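Local coordinates for envelope glycoprotein (Bourbon virus, PDB 5ZKX) that probably mediates fusion of the viral envelope with a host cell membrane, as a trimeric class III fusion glycoprotein of the gp64 family, here in its postfusion form, at residues Glu122-Ser127 against Tyr440-Gly445; Ser54-Gly59 against Cys68-Asn73; Asp80-Trp85 against Cys143-Thr148. All blocks are in the same frame, centred on the assembly; numbering follows the deposited sequence.

Contact 1 (Glu122-Ser127 against Tyr440-Gly445)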
loop_
_atom_site.group_PDB
_atom_site.type_symbol
_atom_site.label_atom_id
_atom_site.label_comp_id
_atom_site.label_asym_id
_atom_site.label_seq_id
_atom_site.Cartn_x
_atom_site.Cartn_y
_atom_site.Cartn_z
ATOM N N GLU A 122 -9.877 -22.650 -26.549
ATOM C CA GLU A 122 -8.450 -22.475 -26.768
ATOM C C GLU A 122 -8.019 -23.310 -27.967
ATOM O O GLU A 122 -8.521 -24.418 -28.174
ATOM C CB GLU A 122 -7.642 -22.881 -25.531
ATOM C CG GLU A 122 -6.184 -22.458 -25.588
ATOM C CD GLU A 122 -6.026 -20.983 -25.905
ATOM O OE1 GLU A 122 -6.491 -20.147 -25.102
ATOM O OE2 GLU A 122 -5.448 -20.657 -26.961
ATOM N N LEU A 123 -7.094 -22.772 -28.757
ATOM C CA LEU A 123 -6.660 -23.474 -29.952
ATOM C C LEU A 123 -5.614 -24.526 -29.607
ATOM O O LEU A 123 -4.967 -24.480 -28.557
ATOM C CB LEU A 123 -6.111 -22.493 -30.994
ATOM C CG LEU A 123 -4.813 -21.720 -30.738
ATOM C CD1 LEU A 123 -3.589 -22.508 -31.168
ATOM C CD2 LEU A 123 -4.859 -20.401 -31.481
ATOM N N GLU A 124 -5.458 -25.490 -30.510
ATOM C CA GLU A 124 -4.403 -26.489 -30.419
ATOM C C GLU A 124 -3.419 -26.274 -31.558
ATOM O O GLU A 124 -3.822 -26.124 -32.715
ATOM C CB GLU A 124 -4.966 -27.909 -30.465
ATOM C CG GLU A 124 -3.904 -28.981 -30.252
ATOM C CD GLU A 124 -4.492 -30.368 -30.105
ATOM O OE1 GLU A 124 -4.100 -31.087 -29.162
ATOM O OE2 GLU A 124 -5.347 -30.742 -30.933
ATOM N N LYS A 125 -2.129 -26.253 -31.223
ATOM C CA LYS A 125 -1.070 -26.003 -32.198
ATOM C C LYS A 125 -0.633 -27.337 -32.797
ATOM O O LYS A 125 0.383 -27.923 -32.421
ATOM C CB LYS A 125 0.088 -25.268 -31.537
ATOM C CG LYS A 125 1.215 -24.878 -32.473
ATOM C CD LYS A 125 2.483 -24.621 -31.689
ATOM C CE LYS A 125 3.605 -24.148 -32.588
ATOM N NZ LYS A 125 4.864 -23.951 -31.813
ATOM N N ARG A 126 -1.421 -27.820 -33.757
ATOM C CA ARG A 126 -1.207 -29.128 -34.360
ATOM C C ARG A 126 -0.881 -28.991 -35.841
ATOM O O ARG A 126 -1.413 -28.116 -36.529
ATOM C CB ARG A 126 -2.427 -30.033 -34.182
ATOM C CG ARG A 126 -3.683 -29.477 -34.789
ATOM C CD ARG A 126 -4.742 -30.543 -34.967
ATOM N NE ARG A 126 -5.913 -29.984 -35.631
ATOM C CZ ARG A 126 -6.926 -29.404 -34.996
ATOM N NH1 ARG A 126 -6.921 -29.312 -33.673
ATOM N NH2 ARG A 126 -7.946 -28.919 -35.688
ATOM N N SER A 127 0.001 -29.866 -36.322
ATOM C CA SER A 127 0.448 -29.856 -37.705
ATOM C C SER A 127 0.877 -31.261 -38.093
ATOM O O SER A 127 1.290 -32.054 -37.242
ATOM C CB SER A 127 1.603 -28.868 -37.914
ATOM O OG SER A 127 2.218 -29.051 -39.177
ATOM N N TYR A 440 4.529 -26.353 -27.981
ATOM C CA TYR A 440 5.034 -27.355 -28.909
ATOM C C TYR A 440 3.915 -27.797 -29.838
ATOM O O TYR A 440 2.728 -27.672 -29.524
ATOM C CB TYR A 440 5.648 -28.551 -28.172
ATOM C CG TYR A 440 4.660 -29.471 -27.485
ATOM C CD1 TYR A 440 4.258 -30.655 -28.084
ATOM C CD2 TYR A 440 4.154 -29.172 -26.228
ATOM C CE1 TYR A 440 3.365 -31.507 -27.459
ATOM C CE2 TYR A 440 3.262 -30.019 -25.594
ATOM C CZ TYR A 440 2.871 -31.186 -26.216
ATOM O OH TYR A 440 1.987 -32.040 -25.594
ATOM N N THR A 441 4.321 -28.311 -30.997
ATOM C CA THR A 441 3.400 -28.740 -32.037
ATOM C C THR A 441 2.951 -30.173 -31.780
ATOM O O THR A 441 3.774 -31.047 -31.494
ATOM C CB THR A 441 4.057 -28.640 -33.414
ATOM O OG1 THR A 441 4.543 -27.308 -33.626
ATOM C CG2 THR A 441 3.059 -28.993 -34.508
ATOM N N LYS A 442 1.649 -30.406 -31.884
ATOM C CA LYS A 442 1.081 -31.742 -31.785
ATOM C C LYS A 442 0.877 -32.315 -33.183
ATOM O O LYS A 442 0.623 -31.584 -34.141
ATOM C CB LYS A 442 -0.249 -31.721 -31.023
ATOM C CG LYS A 442 -0.128 -31.415 -29.529
ATOM C CD LYS A 442 -0.107 -29.913 -29.267
ATOM C CE LYS A 442 0.138 -29.595 -27.801
ATOM N NZ LYS A 442 0.247 -28.125 -27.584
ATOM N N ASN A 443 1.004 -33.634 -33.296
ATOM C CA ASN A 443 0.847 -34.291 -34.586
ATOM C C ASN A 443 -0.632 -34.523 -34.861
ATOM O O ASN A 443 -1.310 -35.221 -34.098
ATOM C CB ASN A 443 1.615 -35.610 -34.620
ATOM C CG ASN A 443 2.051 -35.989 -36.022
ATOM O OD1 ASN A 443 1.222 -36.260 -36.890
ATOM N ND2 ASN A 443 3.359 -35.998 -36.254
ATOM N N GLY A 444 -1.132 -33.942 -35.949
ATOM C CA GLY A 444 -2.518 -34.122 -36.329
ATOM C C GLY A 444 -2.782 -35.410 -37.081
ATOM O O GLY A 444 -3.832 -35.558 -37.715
ATOM N N GLY A 445 -1.843 -36.351 -37.016
ATOM C CA GLY A 445 -1.977 -37.626 -37.695
ATOM C C GLY A 445 -3.036 -38.522 -37.088
ATOM O O GLY A 445 -2.792 -39.195 -36.087
HETATM O O HOH W 1 -1.727 -26.685 -28.516
#

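Contact 2 (Ser54-Gly59 against Cys68-Asn73)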
loop_
_atom_site.group_PDB
_atom_site.type_symbol
_atom_site.label_atom_id
_atom_site.label_comp_id
_atom_site.label_asym_id
_atom_site.label_seq_id
_atom_site.Cartn_x
_atom_site.Cartn_y
_atom_site.Cartn_z
ATOM N N SER A 54 -2.063 -24.371 -40.261
ATOM C CA SER A 54 -0.882 -25.103 -40.713
ATOM C C SER A 54 -1.205 -25.748 -42.056
ATOM O O SER A 54 -1.860 -26.794 -42.108
ATOM C CB SER A 54 -0.444 -26.146 -39.692
ATOM O OG SER A 54 0.861 -26.615 -39.992
ATOM N N TYR A 55 -0.740 -25.126 -43.133
ATOM C CA TYR A 55 -0.947 -25.603 -44.494
ATOM C C TYR A 55 0.372 -26.179 -44.993
ATOM O O TYR A 55 1.304 -25.430 -45.305
ATOM C CB TYR A 55 -1.431 -24.469 -45.391
ATOM C CG TYR A 55 -1.925 -24.902 -46.750
ATOM C CD1 TYR A 55 -3.101 -25.632 -46.882
ATOM C CD2 TYR A 55 -1.230 -24.565 -47.904
ATOM C CE1 TYR A 55 -3.565 -26.021 -48.120
ATOM C CE2 TYR A 55 -1.686 -24.952 -49.149
ATOM C CZ TYR A 55 -2.856 -25.680 -49.250
ATOM O OH TYR A 55 -3.321 -26.070 -50.485
ATOM N N CYS A 56 0.452 -27.502 -45.067
ATOM C CA CYS A 56 1.672 -28.186 -45.457
ATOM C C CYS A 56 1.493 -28.895 -46.793
ATOM O O CYS A 56 0.379 -29.227 -47.205
ATOM C CB CYS A 56 2.092 -29.192 -44.382
ATOM S SG CYS A 56 2.232 -28.491 -42.723
ATOM N N TYR A 57 2.618 -29.114 -47.473
ATOM C CA TYR A 57 2.668 -29.915 -48.690
ATOM C C TYR A 57 3.812 -30.910 -48.578
ATOM O O TYR A 57 4.922 -30.546 -48.177
ATOM C CB TYR A 57 2.851 -29.049 -49.942
ATOM C CG TYR A 57 2.890 -29.862 -51.221
ATOM C CD1 TYR A 57 1.750 -30.499 -51.695
ATOM C CD2 TYR A 57 4.068 -30.001 -51.947
ATOM C CE1 TYR A 57 1.780 -31.248 -52.860
ATOM C CE2 TYR A 57 4.107 -30.749 -53.112
ATOM C CZ TYR A 57 2.962 -31.370 -53.563
ATOM O OH TYR A 57 2.995 -32.112 -54.721
ATOM N N ASN A 58 3.539 -32.164 -48.923
ATOM C CA ASN A 58 4.544 -33.223 -48.916
ATOM C C ASN A 58 4.724 -33.705 -50.349
ATOM O O ASN A 58 3.922 -34.499 -50.849
ATOM C CB ASN A 58 4.140 -34.366 -47.995
ATOM C CG ASN A 58 5.176 -35.466 -47.954
ATOM O OD1 ASN A 58 6.290 -35.301 -48.452
ATOM N ND2 ASN A 58 4.817 -36.597 -47.364
ATOM N N GLY A 59 5.771 -33.220 -51.007
ATOM C CA GLY A 59 6.091 -33.661 -52.348
ATOM C C GLY A 59 7.459 -34.304 -52.396
ATOM O O GLY A 59 8.031 -34.498 -53.473
ATOM N N CYS A 68 5.910 -26.640 -44.625
ATOM C CA CYS A 68 4.711 -26.160 -43.955
ATOM C C CYS A 68 4.680 -24.641 -43.954
ATOM O O CYS A 68 5.702 -23.986 -43.725
ATOM C CB CYS A 68 4.638 -26.671 -42.517
ATOM S SG CYS A 68 4.234 -28.417 -42.373
ATOM N N TYR A 69 3.503 -24.092 -44.207
ATOM C CA TYR A 69 3.249 -22.664 -44.080
ATOM C C TYR A 69 2.286 -22.505 -42.905
ATOM O O TYR A 69 1.090 -22.788 -43.028
ATOM C CB TYR A 69 2.684 -22.086 -45.377
ATOM C CG TYR A 69 3.717 -21.856 -46.466
ATOM C CD1 TYR A 69 3.678 -20.709 -47.253
ATOM C CD2 TYR A 69 4.724 -22.783 -46.714
ATOM C CE1 TYR A 69 4.616 -20.491 -48.252
ATOM C CE2 TYR A 69 5.665 -22.575 -47.709
ATOM C CZ TYR A 69 5.607 -21.426 -48.476
ATOM O OH TYR A 69 6.540 -21.208 -49.469
ATOM N N ASN A 70 2.813 -22.070 -41.766
ATOM C CA ASN A 70 2.052 -21.940 -40.534
ATOM C C ASN A 70 1.946 -20.474 -40.136
ATOM O O ASN A 70 2.872 -19.687 -40.358
ATOM C CB ASN A 70 2.700 -22.728 -39.389
ATOM C CG ASN A 70 2.919 -24.192 -39.728
ATOM O OD1 ASN A 70 2.311 -24.729 -40.650
ATOM N ND2 ASN A 70 3.795 -24.845 -38.972
ATOM N N SER A 71 0.815 -20.116 -39.530
ATOM C CA SER A 71 0.593 -18.738 -39.118
ATOM C C SER A 71 -0.411 -18.689 -37.975
ATOM O O SER A 71 -1.353 -19.485 -37.932
ATOM C CB SER A 71 0.097 -17.887 -40.292
ATOM O OG SER A 71 -1.124 -18.396 -40.802
ATOM N N LEU A 72 -0.191 -17.753 -37.053
ATOM C CA LEU A 72 -1.170 -17.375 -36.038
ATOM C C LEU A 72 -1.809 -16.071 -36.499
ATOM O O LEU A 72 -1.141 -15.034 -36.548
ATOM C CB LEU A 72 -0.515 -17.199 -34.671
ATOM C CG LEU A 72 -0.615 -18.292 -33.610
ATOM C CD1 LEU A 72 0.191 -17.868 -32.395
ATOM C CD2 LEU A 72 -2.062 -18.566 -33.228
ATOM N N ASN A 73 -3.092 -16.123 -36.844
ATOM C CA ASN A 73 -3.752 -14.961 -37.420
ATOM C C ASN A 73 -4.834 -14.439 -36.490
ATOM O O ASN A 73 -5.714 -15.204 -36.074
ATOM C CB ASN A 73 -4.362 -15.306 -38.782
ATOM C CG ASN A 73 -3.331 -15.809 -39.770
ATOM O OD1 ASN A 73 -3.173 -17.014 -39.956
ATOM N ND2 ASN A 73 -2.624 -14.887 -40.410
#

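Contact 3 (Asp80-Trp85 against Cys143-Thr148)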
loop_
_atom_site.group_PDB
_atom_site.type_symbol
_atom_site.label_atom_id
_atom_site.label_comp_id
_atom_site.label_asym_id
_atom_site.label_seq_id
_atom_site.Cartn_x
_atom_site.Cartn_y
_atom_site.Cartn_z
ATOM N N ASP A 80 -20.649 -5.258 -33.989
ATOM C CA ASP A 80 -21.894 -5.995 -33.785
ATOM C C ASP A 80 -21.634 -7.421 -33.327
ATOM O O ASP A 80 -22.415 -7.969 -32.540
ATOM C CB ASP A 80 -22.721 -5.991 -35.068
ATOM C CG ASP A 80 -22.814 -4.611 -35.695
ATOM O OD1 ASP A 80 -22.865 -3.613 -34.942
ATOM O OD2 ASP A 80 -22.835 -4.522 -36.941
ATOM N N GLU A 81 -20.552 -8.037 -33.807
ATOM C CA GLU A 81 -20.171 -9.359 -33.325
ATOM C C GLU A 81 -19.891 -9.331 -31.830
ATOM O O GLU A 81 -20.413 -10.153 -31.069
ATOM C CB GLU A 81 -18.941 -9.855 -34.083
ATOM C CG GLU A 81 -19.236 -10.849 -35.184
ATOM C CD GLU A 81 -17.974 -11.401 -35.807
ATOM O OE1 GLU A 81 -17.182 -10.608 -36.361
ATOM O OE2 GLU A 81 -17.766 -12.629 -35.732
ATOM N N LEU A 82 -19.061 -8.384 -31.392
ATOM C CA LEU A 82 -18.736 -8.280 -29.975
ATOM C C LEU A 82 -19.972 -7.981 -29.135
ATOM O O LEU A 82 -20.071 -8.441 -27.992
ATOM C CB LEU A 82 -17.672 -7.204 -29.773
ATOM C CG LEU A 82 -17.081 -7.069 -28.376
ATOM C CD1 LEU A 82 -16.658 -8.431 -27.857
ATOM C CD2 LEU A 82 -15.913 -6.102 -28.405
ATOM N N LYS A 83 -20.927 -7.230 -29.687
ATOM C CA LYS A 83 -22.160 -6.938 -28.962
ATOM C C LYS A 83 -22.966 -8.205 -28.712
ATOM O O LYS A 83 -23.466 -8.428 -27.602
ATOM C CB LYS A 83 -22.997 -5.921 -29.738
ATOM C CG LYS A 83 -22.426 -4.521 -29.727
ATOM C CD LYS A 83 -23.126 -3.628 -30.732
ATOM C CE LYS A 83 -22.497 -2.245 -30.751
ATOM N NZ LYS A 83 -23.480 -1.192 -30.381
ATOM N N THR A 84 -23.123 -9.043 -29.741
ATOM C CA THR A 84 -23.861 -10.286 -29.558
ATOM C C THR A 84 -23.063 -11.310 -28.765
ATOM O O THR A 84 -23.660 -12.198 -28.149
ATOM C CB THR A 84 -24.284 -10.867 -30.911
ATOM O OG1 THR A 84 -25.320 -11.836 -30.710
ATOM C CG2 THR A 84 -23.122 -11.534 -31.615
ATOM N N TRP A 85 -21.732 -11.203 -28.759
ATOM C CA TRP A 85 -20.930 -12.066 -27.903
ATOM C C TRP A 85 -21.181 -11.753 -26.435
ATOM O O TRP A 85 -21.494 -12.649 -25.643
ATOM C CB TRP A 85 -19.444 -11.908 -28.230
ATOM C CG TRP A 85 -19.006 -12.549 -29.509
ATOM C CD1 TRP A 85 -19.801 -12.997 -30.522
ATOM C CD2 TRP A 85 -17.656 -12.807 -29.914
ATOM N NE1 TRP A 85 -19.030 -13.515 -31.533
ATOM C CE2 TRP A 85 -17.709 -13.411 -31.183
ATOM C CE3 TRP A 85 -16.408 -12.586 -29.323
ATOM C CZ2 TRP A 85 -16.564 -13.798 -31.872
ATOM C CZ3 TRP A 85 -15.274 -12.970 -30.009
ATOM C CH2 TRP A 85 -15.358 -13.570 -31.269
ATOM N N CYS A 143 -11.137 -18.211 -28.821
ATOM C CA CYS A 143 -11.998 -17.050 -28.644
ATOM C C CYS A 143 -12.383 -16.923 -27.179
ATOM O O CYS A 143 -12.376 -17.897 -26.422
ATOM C CB CYS A 143 -13.252 -17.131 -29.520
ATOM S SG CYS A 143 -14.414 -18.435 -29.070
ATOM N N GLY A 144 -12.728 -15.701 -26.795
ATOM C CA GLY A 144 -13.185 -15.431 -25.447
ATOM C C GLY A 144 -13.895 -14.101 -25.400
ATOM O O GLY A 144 -13.735 -13.258 -26.288
ATOM N N VAL A 145 -14.692 -13.919 -24.346
ATOM C CA VAL A 145 -15.473 -12.703 -24.161
ATOM C C VAL A 145 -15.693 -12.494 -22.669
ATOM O O VAL A 145 -15.690 -13.448 -21.883
ATOM C CB VAL A 145 -16.816 -12.769 -24.930
ATOM C CG1 VAL A 145 -17.798 -13.702 -24.231
ATOM C CG2 VAL A 145 -17.413 -11.375 -25.111
ATOM N N THR A 146 -15.863 -11.231 -22.274
ATOM C CA THR A 146 -16.169 -10.909 -20.887
ATOM C C THR A 146 -16.914 -9.582 -20.814
ATOM O O THR A 146 -16.686 -8.676 -21.622
ATOM C CB THR A 146 -14.902 -10.867 -20.018
ATOM O OG1 THR A 146 -15.270 -10.939 -18.636
ATOM C CG2 THR A 146 -14.099 -9.595 -20.260
ATOM N N ASN A 147 -17.827 -9.494 -19.847
ATOM C CA ASN A 147 -18.558 -8.275 -19.522
ATOM C C ASN A 147 -18.078 -7.777 -18.166
ATOM O O ASN A 147 -18.289 -8.450 -17.151
ATOM C CB ASN A 147 -20.067 -8.524 -19.475
ATOM C CG ASN A 147 -20.665 -8.778 -20.841
ATOM O OD1 ASN A 147 -20.773 -7.868 -21.664
ATOM N ND2 ASN A 147 -21.080 -10.017 -21.083
ATOM N N THR A 148 -17.440 -6.608 -18.143
ATOM C CA THR A 148 -16.907 -6.041 -16.910
ATOM C C THR A 148 -17.322 -4.578 -16.793
ATOM O O THR A 148 -17.975 -4.014 -17.674
ATOM C CB THR A 148 -15.375 -6.158 -16.840
ATOM O OG1 THR A 148 -14.778 -5.317 -17.836
ATOM C CG2 THR A 148 -14.926 -7.594 -17.054
#

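Contact 1 (Glu122-Ser127 against Tyr440-Gly445)
Glu124 reaches Lys442 from the side: its extended chain sets Glu124 OE1 4.0 Å from Lys442 CG, carboxylate against methylene, while OE2 joins Arg126 in a weak salt bridge. Lys125, centre of an inverse gamma turn, presents its carbonyl to Lys442, and Lys125 O accepts from Lys442 N at 2.8 Å. One water takes hydrogens from both Lys125 N and Lys442 NZ; the long chain of Lys442, bent at chi2 (85°), lets NZ also donate to Tyr440 O. With CG anti to its backbone N (chi1 -176°), Lys125 crosses Thr441 at about a right angle, Lys125 CE lying 3.5 Å from Thr441 OG1, and its ammonium goes on to Thr439 of the third subunit. Arg126 pairs with Lys442 in a parallel bridge, a CA-H...O contact of 3.1 Å joining Arg126 CA to Lys442 O, and its guanidinium leaves for Glu96 and Val97. Ser127 N donates to Lys442 O at 2.8 Å; the small serine can lie close to both Thr441 and Ser54, Ser127 CB resting 3.7 Å from Thr441 CG2. Around this short parallel pair, Leu123, Lys125 and Ser127 touch strand 44-58, Leu123 and Arg126 touch strand 134-148, and Glu122 packs on helix 422-437.

Contact 2 (Ser54-Gly59 against Cys68-Asn73)
Ser54-Gly59 and Cys68-Asn73 belong to the antiparallel hairpin of strands 44-58 and 67-74, bridged here by a disulfide; strand 44-58 also pairs with strands 134-148 and 188-192. The two strands run at 176° to each other, their axes 4.5 Å apart. Tyr55 and Tyr69 are a hydrogen-bonded pair: Tyr55 N donates to Tyr69 O at 3.0 Å, and Tyr69 N returns the bond to Tyr55 O at 2.8 Å. Cys56 and Cys68, the next pair toward the turn, are non-hydrogen-bonded, and here their SG atoms join at 2.0 Å. Each SG stands anti to its own carbonyl carbon, which brings the two sulphurs together over one face of the sheet, across the pair, and the bridge closes with a chi3 of 106°, a right-handed disulfide. Cysteine suits this position because the CA atoms of Cys56 and Cys68 are close, about 4 Å apart, and two CB-SG arms can meet at bonding distance.

Ser54 shares the disulfide's face with Asn70; its small hydroxyl bonds Ser127 OG, so a neighbouring segment can lie close over the strands. On the other face the tyrosine rings part. The Tyr55 ring meets that of His135 with the planes about 15° apart and Phe109 edge-to-face, whereas Tyr69 heads outward to pack on Asn443 of the third subunit, whose amide also bonds Cys68 O. Further along, Ser71 OG donates to Asn73 OD1 at 2.6 Å, linking two residues of one strand. A cross-strand disulfide at a non-hydrogen-bonded pair is a recognised beta-hairpin staple, and this hairpin is consistent with one carrying a fusion loop, as in other class III fusion proteins.

Contact 3 (Asp80-Trp85 against Cys143-Thr148)
Trp85 N donates to Glu81 O at 2.9 Å, a regular helical bond that holds Trp85 where its CB meets Val145 CG2, 3.8 Å away. Trp85 points toward strand 143-148, with CG anti to the carbonyl carbon (chi1 -74°), and this rotamer lays the indole along the strand toward Cys143. The benzo end does the reaching: Trp85 CZ3 comes to 4.0 Å from Gly144 O and Trp85 CH2 to 4.5 Å from Cys143 CB, both meeting the ring obliquely. Leu82, one turn earlier, crosses the valine obliquely and touches the same methyl, Leu82 CD1 to Val145 CG2 at 4.1 Å. Val145 CG2 is thus flanked by two residues from successive turns of one helical face. Branched at CB, valine fits here: it suits a strand and offers methyls near the backbone to a helix crossing at -70°, the axes 9.2 Å apart. Gly144, with no side chain, brings only its backbone to the indole.

Ile45 of strand 44-58 touches both Leu82 and Val145, and the disulfide of Cys143 with Cys91 lies beside the indole, Trp85 packing on Cys91. No hydrogen bond links Asp80-Trp85 to Cys143-Thr148, and the packing between them is mainly apolar; Asn147 ND2 bonds Gly86 O one residue farther along the helix. The Cys143-Cys91 disulfide probably limits how far the chain after the helix can move from the strand.

Contact 3 is the buried one, a helix laid on the sheet by apolar side chains, and no other subunit touches its segments; contacts 1 and 2, partly buried, lie farther out along the same elongated part and bear on neighbouring subunits. Contacts 1 and 2 touch directly through the hydroxyls of Ser127 and Ser54, and Ser127 packs against the disulfide. Contacts 2 and 3 lie about 30 Å apart, centre to centre, yet both reach one sheet through strands 44-58 and 134-148. Backbone bonds dominate contact 1, backbone bonds plus a disulfide contact 2. Tyr440 and Asn443 of contact 1 meet the contact 2 hairpin of the adjacent subunit, tying the two across the trimer.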